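Local coordinates for protein ectonucleoside triphosphate diphosphohydrolase 4 (Homo sapiens, PDB 6WG5) that belongs to the GDA1/CD39 family, whose members share a two-lobed, actin-like fold, at residues A[220-225]-A[231-236]; A[272-277]-A[370-375]; A[288-293]-A[317-322]. One frame throughout, in Å; residues are numbered along the deposited sequence. Where two conformers were deposited one is given.

Contact 1. Residues A[220-225]-A[231-236]; sequences AGILDM and QIAYEV
The amide N of Gln231 donates to the carbonyl O of Asp224 over 2.6 Å, and the pair closes its ring with the return bond from Asp224 N to Gln231 O (2.8 Å). A second such pair joins Ile222 and Ala233: Ile222 N gives to Ala233 O at 2.8 Å, and Ala233 N to Ile222 O at 2.9 Å. Between these two hydrogen-bonded pairs lies the non-hydrogen-bonded pair Leu223-Ile232, as expected for antiparallel strands, here running at 177° to each other. Strands 221-225 and 229-235 form a beta hairpin whose turn follows an Asp-Met pair; in relatives with the actin-like fold, a glycine-rich turn of this kind faces the cleft between the lobes, and the same is probable here.

The side chains alternate. On one face, Ile222 turns CG1 in between its own N and carbonyl carbon (chi1 50°), which brings CG1 within 3.6 Å of Ala233 CB; Ala179, Trp180 and Ile183 of helix 172-186 pack on this isoleucine. Asp224 and Gln231 stand on the same face and touch through their stems, while Asp224 OD1 is hydrogen-bonded to Ser385. On the other face Leu223 and Ile232 lie side by side and point the same way, Leu223 CD2 meeting Ile232 CD1 at 3.9 Å. Farther along, Gly221 CA passes 4.0 Å from Tyr234 CB; the Tyr234 hydroxyl is hydrogen-bonded to Pro372 O.

Four backbone bonds thus fix the register, and because strand 221-225 also bonds to strand 381-385 along its other edge, the peptide groups of this buried hairpin are tied into the sheet interior.

Contact 2. Residues A[272-277]-A[370-375]; sequences RVYVAT and YQPPIH
Pro372 sits over one face of the Tyr274 ring, the two side chains crossing at a slant. Pro372 CD makes the CH-pi contact, 3.4 Å from the centroid of the Tyr274 ring and 18° off its normal, displaced toward the CD2-CE2 side. Pro372 CG follows along the same flank and reaches the inner end of the ring, 3.7 Å from Tyr274 CG. With CG anti to the backbone N, the chi1 of 165° sets the Tyr274 ring against Pro372 and the phenol oxygen beside the Tyr370 carbonyl. There Tyr274 OH donates to Tyr370 O at 2.8 Å, with a C=O...O angle of 146° and the hydroxyl tilted modestly from the carbonyl plane.

Strand 270-279 belongs to one of the two six-stranded mixed sheets of this actin-like fold, and 370-375 is irregular chain leading to strand 381-385 of the same sheet. The contact therefore lays a loop against the strand from 93 residues away.

A water also meets the phenol: it donates to Tyr274 OH (2.8 Å) and to Gln371 OE1 (2.8 Å), so the hydroxyl both gives and receives. The extended Gln371 side chain is held at its other amide atom, NE2, by Phe457 O. Tyr370 turns a ring face to Pro372 N, 3.6 Å above the ring plane, and packs on Val250 and Ala251 of helix 245-254.

Contact 3. Residues A[288-293]-A[317-322]; sequences QRYEDR and YLDPCL. With NAG (2-acetamido-2-deoxy-beta-D-glucopyranose), chain B.
Tyr290 of helix 283-296 reaches across to Asp319, which opens an Asx turn coincident with a type I beta turn from Asp319 to Leu322. Hydrogen bonds centre on Asp319 OD2: Tyr290 OH donates to it at 2.7 Å, and Cys321 N at 3.1 Å. The two donors come from opposite faces of the carboxylate plane, 45° and 71° out of it, and together with the salt bridge of Asp319 OD1 to Arg287 they fix the group's rotation. This environment would be expected to favour the charged carboxylate.

Aromatic and apolar contacts add to this. The carboxylate lies at the edge of the Tyr290 ring, the two planes 35° apart, and Tyr317 places its own ring edge near Tyr290 OH. Cys321, in a disulfide with Cys348, makes an oblique sulfur-aromatic contact, SG standing 4.7 Å from the Tyr290 centroid.

Contact with the sugar comes from Arg289, one residue before Tyr290. NH1 and NH2 of Arg289 are hydrogen-bonded to Phe355 O and Gly280 O, and NAG, part of a glycan attached to the protein, sets its acetamido methyl C8 over the centre of one guanidinium face, 3.7 Å from Arg289 CZ.

Overall arrangement
Contacts 1 and 2 are neighbours, their centres 8 Å apart, and share a six-stranded mixed sheet: strand 229-235 pairs with 221-225 on one side and with 270-279 on the other. Tyr234 O and Tyr274 N, 2.8 Å apart and probably hydrogen-bonded, tie the two directly. Contact 3 lies about 29 Å and 31 Å from them, centre to centre, in an outlying part with its own small sheet. Along the chain, contact 1 closes first; strand 270-279 then leads to helix 283-296, so contact 3 falls inside the long excursion that contact 2 closes. The chain thus leaves the sheet, builds the peripheral part, and returns through 370-375 toward strand 381-385.

Contact 1. Residues A[220-225]-A[231-236]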
loop_
_atom_site.group_PDB
_atom_site.type_symbol
_atom_site.label_atom_id
_atom_site.label_comp_id
_atom_site.label_asym_id
_atom_site.label_seq_id
_atom_site.Cartn_x
_atom_site.Cartn_y
_atom_site.Cartn_z
ATOM N N ALA A 220 -0.498 9.848 8.809
ATOM C CA ALA A 220 -1.489 9.677 7.755
ATOM C C ALA A 220 -1.674 8.191 7.484
ATOM O O ALA A 220 -0.702 7.480 7.207
ATOM C CB ALA A 220 -1.061 10.404 6.480
ATOM N N GLY A 221 -2.921 7.724 7.565
ATOM C CA GLY A 221 -3.233 6.363 7.192
ATOM C C GLY A 221 -3.265 6.193 5.689
ATOM O O GLY A 221 -3.283 7.158 4.925
ATOM N N ILE A 222 -3.267 4.935 5.257
ATOM C CA ILE A 222 -3.283 4.605 3.837
ATOM C C ILE A 222 -4.426 3.637 3.569
ATOM O O ILE A 222 -4.598 2.649 4.291
ATOM C CB ILE A 222 -1.937 4.019 3.362
ATOM C CG1 ILE A 222 -1.477 2.892 4.281
ATOM C CG2 ILE A 222 -0.887 5.119 3.306
ATOM C CD1 ILE A 222 -0.174 2.227 3.846
ATOM N N LEU A 223 -5.219 3.948 2.550
ATOM C CA LEU A 223 -6.227 3.054 2.002
ATOM C C LEU A 223 -5.816 2.702 0.581
ATOM O O LEU A 223 -5.505 3.594 -0.215
ATOM C CB LEU A 223 -7.608 3.714 2.005
ATOM C CG LEU A 223 -8.362 3.720 3.328
ATOM C CD1 LEU A 223 -9.290 4.916 3.399
ATOM C CD2 LEU A 223 -9.147 2.430 3.471
ATOM N N ASP A 224 -5.804 1.409 0.266
ATOM C CA ASP A 224 -5.382 0.953 -1.053
ATOM C C ASP A 224 -6.333 -0.134 -1.523
ATOM O O ASP A 224 -6.411 -1.201 -0.908
ATOM C CB ASP A 224 -3.942 0.434 -1.023
ATOM C CG ASP A 224 -3.293 0.438 -2.393
ATOM O OD1 ASP A 224 -4.026 0.392 -3.401
ATOM O OD2 ASP A 224 -2.047 0.488 -2.463
ATOM N N MET A 225 -7.053 0.137 -2.604
ATOM C CA MET A 225 -7.952 -0.831 -3.217
ATOM C C MET A 225 -7.376 -1.206 -4.575
ATOM O O MET A 225 -7.419 -0.406 -5.519
ATOM C CB MET A 225 -9.366 -0.265 -3.353
ATOM C CG MET A 225 -10.347 -1.222 -4.019
ATOM S SD MET A 225 -12.024 -0.571 -4.106
ATOM C CE MET A 225 -12.501 -0.601 -2.382
ATOM N N GLN A 231 -6.511 -2.924 1.018
ATOM C CA GLN A 231 -5.622 -2.849 2.166
ATOM C C GLN A 231 -5.854 -1.542 2.908
ATOM O O GLN A 231 -6.131 -0.506 2.293
ATOM C CB GLN A 231 -4.152 -2.951 1.741
ATOM C CG GLN A 231 -3.194 -3.170 2.908
ATOM C CD GLN A 231 -1.736 -3.019 2.513
ATOM O OE1 GLN A 231 -1.310 -1.958 2.053
ATOM N NE2 GLN A 231 -0.963 -4.085 2.691
ATOM N N ILE A 232 -5.740 -1.598 4.232
ATOM C CA ILE A 232 -5.899 -0.430 5.090
ATOM C C ILE A 232 -4.832 -0.487 6.171
ATOM O O ILE A 232 -4.590 -1.543 6.765
ATOM C CB ILE A 232 -7.312 -0.370 5.712
ATOM C CG1 ILE A 232 -7.439 0.846 6.630
ATOM C CG2 ILE A 232 -7.613 -1.647 6.479
ATOM C CD1 ILE A 232 -8.858 1.121 7.098
ATOM N N ALA A 233 -4.189 0.652 6.423
ATOM C CA ALA A 233 -3.173 0.736 7.463
ATOM C C ALA A 233 -3.224 2.113 8.106
ATOM O O ALA A 233 -3.268 3.125 7.399
ATOM C CB ALA A 233 -1.776 0.467 6.898
ATOM N N TYR A 234 -3.210 2.149 9.436
ATOM C CA TYR A 234 -3.199 3.421 10.142
ATOM C C TYR A 234 -2.673 3.222 11.556
ATOM O O TYR A 234 -2.618 2.104 12.072
ATOM C CB TYR A 234 -4.591 4.057 10.174
ATOM C CG TYR A 234 -5.675 3.161 10.721
ATOM C CD1 TYR A 234 -6.021 3.195 12.064
ATOM C CD2 TYR A 234 -6.363 2.292 9.889
ATOM C CE1 TYR A 234 -7.020 2.382 12.562
ATOM C CE2 TYR A 234 -7.361 1.477 10.378
ATOM C CZ TYR A 234 -7.685 1.525 11.713
ATOM O OH TYR A 234 -8.683 0.706 12.193
ATOM N N GLU A 235 -2.288 4.335 12.172
ATOM C CA GLU A 235 -1.777 4.320 13.531
ATOM C C GLU A 235 -2.925 4.284 14.528
ATOM O O GLU A 235 -3.965 4.915 14.322
ATOM C CB GLU A 235 -0.907 5.552 13.789
ATOM C CG GLU A 235 -0.371 5.645 15.212
ATOM C CD GLU A 235 0.375 6.938 15.476
ATOM O OE1 GLU A 235 0.530 7.744 14.535
ATOM O OE2 GLU A 235 0.802 7.149 16.633
ATOM N N VAL A 236 -2.726 3.544 15.611
ATOM C CA VAL A 236 -3.684 3.485 16.711
ATOM C C VAL A 236 -3.064 4.222 17.894
ATOM O O VAL A 236 -2.346 3.608 18.695
ATOM C CB VAL A 236 -4.036 2.034 17.064
ATOM C CG1 VAL A 236 -5.109 1.990 18.140
ATOM C CG2 VAL A 236 -4.490 1.284 15.818
#

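Contact 2. Residues A[272-277]-A[370-375]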
loop_
_atom_site.group_PDB
_atom_site.type_symbol
_atom_site.label_atom_id
_atom_site.label_comp_id
_atom_site.label_asym_id
_atom_site.label_seq_id
_atom_site.Cartn_x
_atom_site.Cartn_y
_atom_site.Cartn_z
ATOM N N ARG A 272 2.178 2.200 17.120
ATOM C CA ARG A 272 1.288 1.054 16.975
ATOM C C ARG A 272 0.490 1.249 15.693
ATOM O O ARG A 272 -0.297 2.197 15.592
ATOM C CB ARG A 272 0.357 0.929 18.182
ATOM C CG ARG A 272 -0.487 -0.336 18.192
ATOM C CD ARG A 272 -1.516 -0.334 19.316
ATOM N NE ARG A 272 -1.039 0.370 20.509
ATOM C CZ ARG A 272 -1.643 1.410 21.082
ATOM N NH1 ARG A 272 -1.111 1.964 22.165
ATOM N NH2 ARG A 272 -2.781 1.893 20.600
ATOM N N VAL A 273 0.698 0.365 14.720
ATOM C CA VAL A 273 0.072 0.482 13.407
ATOM C C VAL A 273 -0.784 -0.750 13.150
ATOM O O VAL A 273 -0.319 -1.885 13.307
ATOM C CB VAL A 273 1.120 0.657 12.294
ATOM C CG1 VAL A 273 0.439 0.818 10.944
ATOM C CG2 VAL A 273 2.007 1.855 12.590
ATOM N N TYR A 274 -2.032 -0.517 12.749
ATOM C CA TYR A 274 -2.956 -1.574 12.364
ATOM C C TYR A 274 -2.879 -1.774 10.859
ATOM O O TYR A 274 -2.890 -0.801 10.102
ATOM C CB TYR A 274 -4.379 -1.207 12.785
ATOM C CG TYR A 274 -5.476 -2.029 12.143
ATOM C CD1 TYR A 274 -6.165 -1.554 11.036
ATOM C CD2 TYR A 274 -5.836 -3.267 12.656
ATOM C CE1 TYR A 274 -7.176 -2.292 10.451
ATOM C CE2 TYR A 274 -6.846 -4.016 12.075
ATOM C CZ TYR A 274 -7.514 -3.521 10.976
ATOM O OH TYR A 274 -8.520 -4.259 10.393
ATOM N N VAL A 275 -2.789 -3.030 10.432
ATOM C CA VAL A 275 -2.667 -3.375 9.019
ATOM C C VAL A 275 -3.610 -4.531 8.724
ATOM O O VAL A 275 -3.542 -5.576 9.378
ATOM C CB VAL A 275 -1.221 -3.750 8.640
ATOM C CG1 VAL A 275 -1.130 -4.122 7.165
ATOM C CG2 VAL A 275 -0.276 -2.608 8.955
ATOM N N ALA A 276 -4.486 -4.348 7.736
ATOM C CA ALA A 276 -5.422 -5.388 7.334
ATOM C C ALA A 276 -5.471 -5.464 5.817
ATOM O O ALA A 276 -5.543 -4.431 5.144
ATOM C CB ALA A 276 -6.823 -5.126 7.897
ATOM N N THR A 277 -5.431 -6.684 5.287
ATOM C CA THR A 277 -5.528 -6.941 3.857
ATOM C C THR A 277 -6.708 -7.869 3.623
ATOM O O THR A 277 -6.876 -8.855 4.347
ATOM C CB THR A 277 -4.237 -7.568 3.319
ATOM O OG1 THR A 277 -3.109 -6.814 3.781
ATOM C CG2 THR A 277 -4.241 -7.581 1.804
ATOM N N TYR A 370 -11.534 -7.757 12.760
ATOM C CA TYR A 370 -11.494 -6.716 13.777
ATOM C C TYR A 370 -10.834 -5.456 13.235
ATOM O O TYR A 370 -9.880 -5.518 12.455
ATOM C CB TYR A 370 -10.742 -7.209 15.011
ATOM C CG TYR A 370 -10.355 -6.098 15.959
ATOM C CD1 TYR A 370 -11.285 -5.543 16.826
ATOM C CD2 TYR A 370 -9.058 -5.601 15.982
ATOM C CE1 TYR A 370 -10.936 -4.524 17.692
ATOM C CE2 TYR A 370 -8.698 -4.582 16.844
ATOM C CZ TYR A 370 -9.641 -4.047 17.697
ATOM O OH TYR A 370 -9.288 -3.033 18.557
ATOM N N GLN A 371 -11.351 -4.303 13.662
ATOM C CA GLN A 371 -10.802 -3.010 13.277
ATOM C C GLN A 371 -10.720 -2.109 14.505
ATOM O O GLN A 371 -11.748 -1.854 15.143
ATOM C CB GLN A 371 -11.662 -2.359 12.195
ATOM C CG GLN A 371 -11.162 -0.995 11.746
ATOM C CD GLN A 371 -12.001 -0.401 10.632
ATOM O OE1 GLN A 371 -12.092 -0.963 9.543
ATOM N NE2 GLN A 371 -12.620 0.744 10.901
ATOM N N PRO A 372 -9.541 -1.609 14.872
ATOM C CA PRO A 372 -9.463 -0.718 16.022
ATOM C C PRO A 372 -10.213 0.569 15.745
ATOM O O PRO A 372 -10.313 1.013 14.586
ATOM C CB PRO A 372 -7.956 -0.468 16.178
ATOM C CG PRO A 372 -7.281 -1.503 15.364
ATOM C CD PRO A 372 -8.221 -1.844 14.269
ATOM N N PRO A 373 -10.748 1.212 16.780
ATOM C CA PRO A 373 -11.494 2.452 16.554
ATOM C C PRO A 373 -10.605 3.518 15.932
ATOM O O PRO A 373 -9.424 3.639 16.260
ATOM C CB PRO A 373 -11.958 2.850 17.959
ATOM C CG PRO A 373 -10.967 2.211 18.875
ATOM C CD PRO A 373 -10.591 0.918 18.215
ATOM N N ILE A 374 -11.186 4.289 15.017
ATOM C CA ILE A 374 -10.499 5.398 14.366
ATOM C C ILE A 374 -11.012 6.697 14.968
ATOM O O ILE A 374 -12.228 6.909 15.065
ATOM C CB ILE A 374 -10.715 5.377 12.844
ATOM C CG1 ILE A 374 -10.117 4.104 12.235
ATOM C CG2 ILE A 374 -10.096 6.615 12.196
ATOM C CD1 ILE A 374 -10.476 3.897 10.769
ATOM N N HIS A 375 -10.087 7.567 15.374
ATOM C CA HIS A 375 -10.434 8.898 15.865
ATOM C C HIS A 375 -10.746 9.769 14.651
ATOM O O HIS A 375 -9.927 10.559 14.176
ATOM C CB HIS A 375 -9.294 9.466 16.700
ATOM C CG HIS A 375 -9.700 10.597 17.592
ATOM N ND1 HIS A 375 -8.783 11.409 18.225
ATOM C CD2 HIS A 375 -10.921 11.043 17.968
ATOM C CE1 HIS A 375 -9.424 12.312 18.947
ATOM N NE2 HIS A 375 -10.722 12.112 18.808
HETATM O O HOH W 1 -10.525 -3.121 8.740
#

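Contact 3. Residues A[288-293]-A[317-322]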
loop_
_atom_site.group_PDB
_atom_site.type_symbol
_atom_site.label_atom_id
_atom_site.label_comp_id
_atom_site.label_asym_id
_atom_site.label_seq_id
_atom_site.Cartn_x
_atom_site.Cartn_y
_atom_site.Cartn_z
ATOM N N GLN A 288 -16.321 -9.551 -10.012
ATOM C CA GLN A 288 -16.374 -10.955 -10.400
ATOM C C GLN A 288 -17.235 -11.759 -9.434
ATOM O O GLN A 288 -18.025 -12.611 -9.857
ATOM C CB GLN A 288 -14.960 -11.535 -10.477
ATOM C CG GLN A 288 -14.908 -12.970 -10.979
ATOM C CD GLN A 288 -15.527 -13.126 -12.357
ATOM O OE1 GLN A 288 -15.083 -12.506 -13.324
ATOM N NE2 GLN A 288 -16.566 -13.951 -12.450
ATOM N N ARG A 289 -17.099 -11.503 -8.132
ATOM C CA ARG A 289 -17.954 -12.173 -7.158
ATOM C C ARG A 289 -19.417 -11.816 -7.386
ATOM O O ARG A 289 -20.310 -12.650 -7.193
ATOM C CB ARG A 289 -17.523 -11.796 -5.741
ATOM C CG ARG A 289 -16.115 -12.254 -5.374
ATOM C CD ARG A 289 -15.656 -11.602 -4.085
ATOM N NE ARG A 289 -16.646 -11.779 -3.031
ATOM C CZ ARG A 289 -16.797 -10.967 -1.991
ATOM N NH1 ARG A 289 -17.735 -11.221 -1.089
ATOM N NH2 ARG A 289 -16.024 -9.898 -1.853
ATOM N N TYR A 290 -19.679 -10.575 -7.803
ATOM C CA TYR A 290 -21.046 -10.148 -8.079
ATOM C C TYR A 290 -21.603 -10.869 -9.301
ATOM O O TYR A 290 -22.729 -11.382 -9.273
ATOM C CB TYR A 290 -21.075 -8.629 -8.269
ATOM C CG TYR A 290 -22.410 -8.064 -8.698
ATOM C CD1 TYR A 290 -23.506 -8.101 -7.850
ATOM C CD2 TYR A 290 -22.566 -7.472 -9.944
ATOM C CE1 TYR A 290 -24.726 -7.577 -8.238
ATOM C CE2 TYR A 290 -23.778 -6.945 -10.338
ATOM C CZ TYR A 290 -24.855 -6.999 -9.481
ATOM O OH TYR A 290 -26.068 -6.479 -9.871
ATOM N N GLU A 291 -20.825 -10.927 -10.384
ATOM C CA GLU A 291 -21.267 -11.655 -11.569
ATOM C C GLU A 291 -21.450 -13.138 -11.277
ATOM O O GLU A 291 -22.350 -13.771 -11.839
ATOM C CB GLU A 291 -20.267 -11.457 -12.710
ATOM C CG GLU A 291 -20.223 -10.031 -13.253
ATOM C CD GLU A 291 -19.217 -9.852 -14.376
ATOM O OE1 GLU A 291 -18.562 -10.844 -14.760
ATOM O OE2 GLU A 291 -19.080 -8.715 -14.877
ATOM N N ASP A 292 -20.615 -13.706 -10.404
ATOM C CA ASP A 292 -20.756 -15.116 -10.055
ATOM C C ASP A 292 -22.123 -15.401 -9.451
ATOM O O ASP A 292 -22.722 -16.447 -9.723
ATOM C CB ASP A 292 -19.650 -15.536 -9.086
ATOM C CG ASP A 292 -18.307 -15.714 -9.769
ATOM O OD1 ASP A 292 -18.279 -15.875 -11.008
ATOM O OD2 ASP A 292 -17.277 -15.705 -9.060
ATOM N N ARG A 293 -22.636 -14.488 -8.622
ATOM C CA ARG A 293 -23.922 -14.734 -7.979
ATOM C C ARG A 293 -25.076 -14.508 -8.950
ATOM O O ARG A 293 -26.088 -15.214 -8.886
ATOM C CB ARG A 293 -24.085 -13.854 -6.738
ATOM C CG ARG A 293 -25.026 -14.463 -5.704
ATOM C CD ARG A 293 -25.392 -13.495 -4.591
ATOM N NE ARG A 293 -24.410 -13.479 -3.509
ATOM C CZ ARG A 293 -24.541 -12.768 -2.390
ATOM N NH1 ARG A 293 -25.616 -12.009 -2.204
ATOM N NH2 ARG A 293 -23.598 -12.811 -1.455
ATOM N N TYR A 317 -30.745 -9.869 -17.798
ATOM C CA TYR A 317 -30.724 -9.403 -16.421
ATOM C C TYR A 317 -30.401 -7.915 -16.395
ATOM O O TYR A 317 -29.435 -7.469 -17.020
ATOM C CB TYR A 317 -29.694 -10.191 -15.614
ATOM C CG TYR A 317 -29.678 -9.855 -14.141
ATOM C CD1 TYR A 317 -28.728 -8.987 -13.615
ATOM C CD2 TYR A 317 -30.611 -10.407 -13.275
ATOM C CE1 TYR A 317 -28.711 -8.681 -12.267
ATOM C CE2 TYR A 317 -30.603 -10.108 -11.928
ATOM C CZ TYR A 317 -29.652 -9.245 -11.430
ATOM O OH TYR A 317 -29.649 -8.950 -10.087
ATOM N N LEU A 318 -31.214 -7.143 -15.682
ATOM C CA LEU A 318 -31.040 -5.696 -15.615
ATOM C C LEU A 318 -30.091 -5.378 -14.467
ATOM O O LEU A 318 -30.473 -5.455 -13.294
ATOM C CB LEU A 318 -32.386 -4.995 -15.444
ATOM C CG LEU A 318 -33.427 -5.312 -16.521
ATOM C CD1 LEU A 318 -34.658 -4.444 -16.330
ATOM C CD2 LEU A 318 -32.860 -5.124 -17.924
ATOM N N ASP A 319 -28.854 -5.022 -14.809
ATOM C CA ASP A 319 -27.812 -4.807 -13.818
ATOM C C ASP A 319 -27.712 -3.323 -13.505
ATOM O O ASP A 319 -27.295 -2.546 -14.378
ATOM C CB ASP A 319 -26.476 -5.333 -14.334
ATOM C CG ASP A 319 -25.377 -5.262 -13.290
ATOM O OD1 ASP A 319 -24.201 -5.478 -13.651
ATOM O OD2 ASP A 319 -25.692 -4.987 -12.111
ATOM N N PRO A 320 -28.072 -2.875 -12.297
ATOM C CA PRO A 320 -27.934 -1.446 -11.977
ATOM C C PRO A 320 -26.493 -0.995 -11.843
ATOM O O PRO A 320 -26.239 0.217 -11.848
ATOM C CB PRO A 320 -28.679 -1.315 -10.645
ATOM C CG PRO A 320 -28.528 -2.656 -10.010
ATOM C CD PRO A 320 -28.556 -3.651 -11.140
ATOM N N CYS A 321 -25.550 -1.926 -11.726
ATOM C CA CYS A 321 -24.139 -1.611 -11.572
ATOM C C CYS A 321 -23.423 -1.435 -12.905
ATOM O O CYS A 321 -22.191 -1.350 -12.926
ATOM C CB CYS A 321 -23.452 -2.706 -10.756
ATOM S SG CYS A 321 -24.021 -2.805 -9.043
ATOM N N LEU A 322 -24.159 -1.385 -14.014
ATOM C CA LEU A 322 -23.569 -1.144 -15.319
ATOM C C LEU A 322 -24.123 0.145 -15.914
ATOM O O LEU A 322 -25.249 0.544 -15.598
ATOM C CB LEU A 322 -23.843 -2.305 -16.286
ATOM C CG LEU A 322 -22.991 -3.560 -16.087
ATOM C CD1 LEU A 322 -23.509 -4.693 -16.956
ATOM C CD2 LEU A 322 -21.523 -3.281 -16.396
HETATM C C1 NAG B . -17.675 -13.979 1.847
HETATM C C2 NAG B . -16.410 -14.697 1.366
HETATM C C3 NAG B . -16.763 -16.033 0.712
HETATM C C4 NAG B . -17.683 -16.862 1.600
HETATM C C5 NAG B . -18.883 -16.033 2.033
HETATM C C6 NAG B . -19.775 -16.745 3.021
HETATM C C7 NAG B . -14.408 -13.474 0.625
HETATM C C8 NAG B . -13.808 -12.633 -0.461
HETATM N N2 NAG B . -15.672 -13.864 0.430
HETATM O O3 NAG B . -15.563 -16.754 0.455
HETATM O O4 NAG B . -18.165 -17.982 0.864
HETATM O O5 NAG B . -18.425 -14.842 2.683
HETATM O O6 NAG B . -20.680 -15.841 3.641
HETATM O O7 NAG B . -13.779 -13.782 1.632
#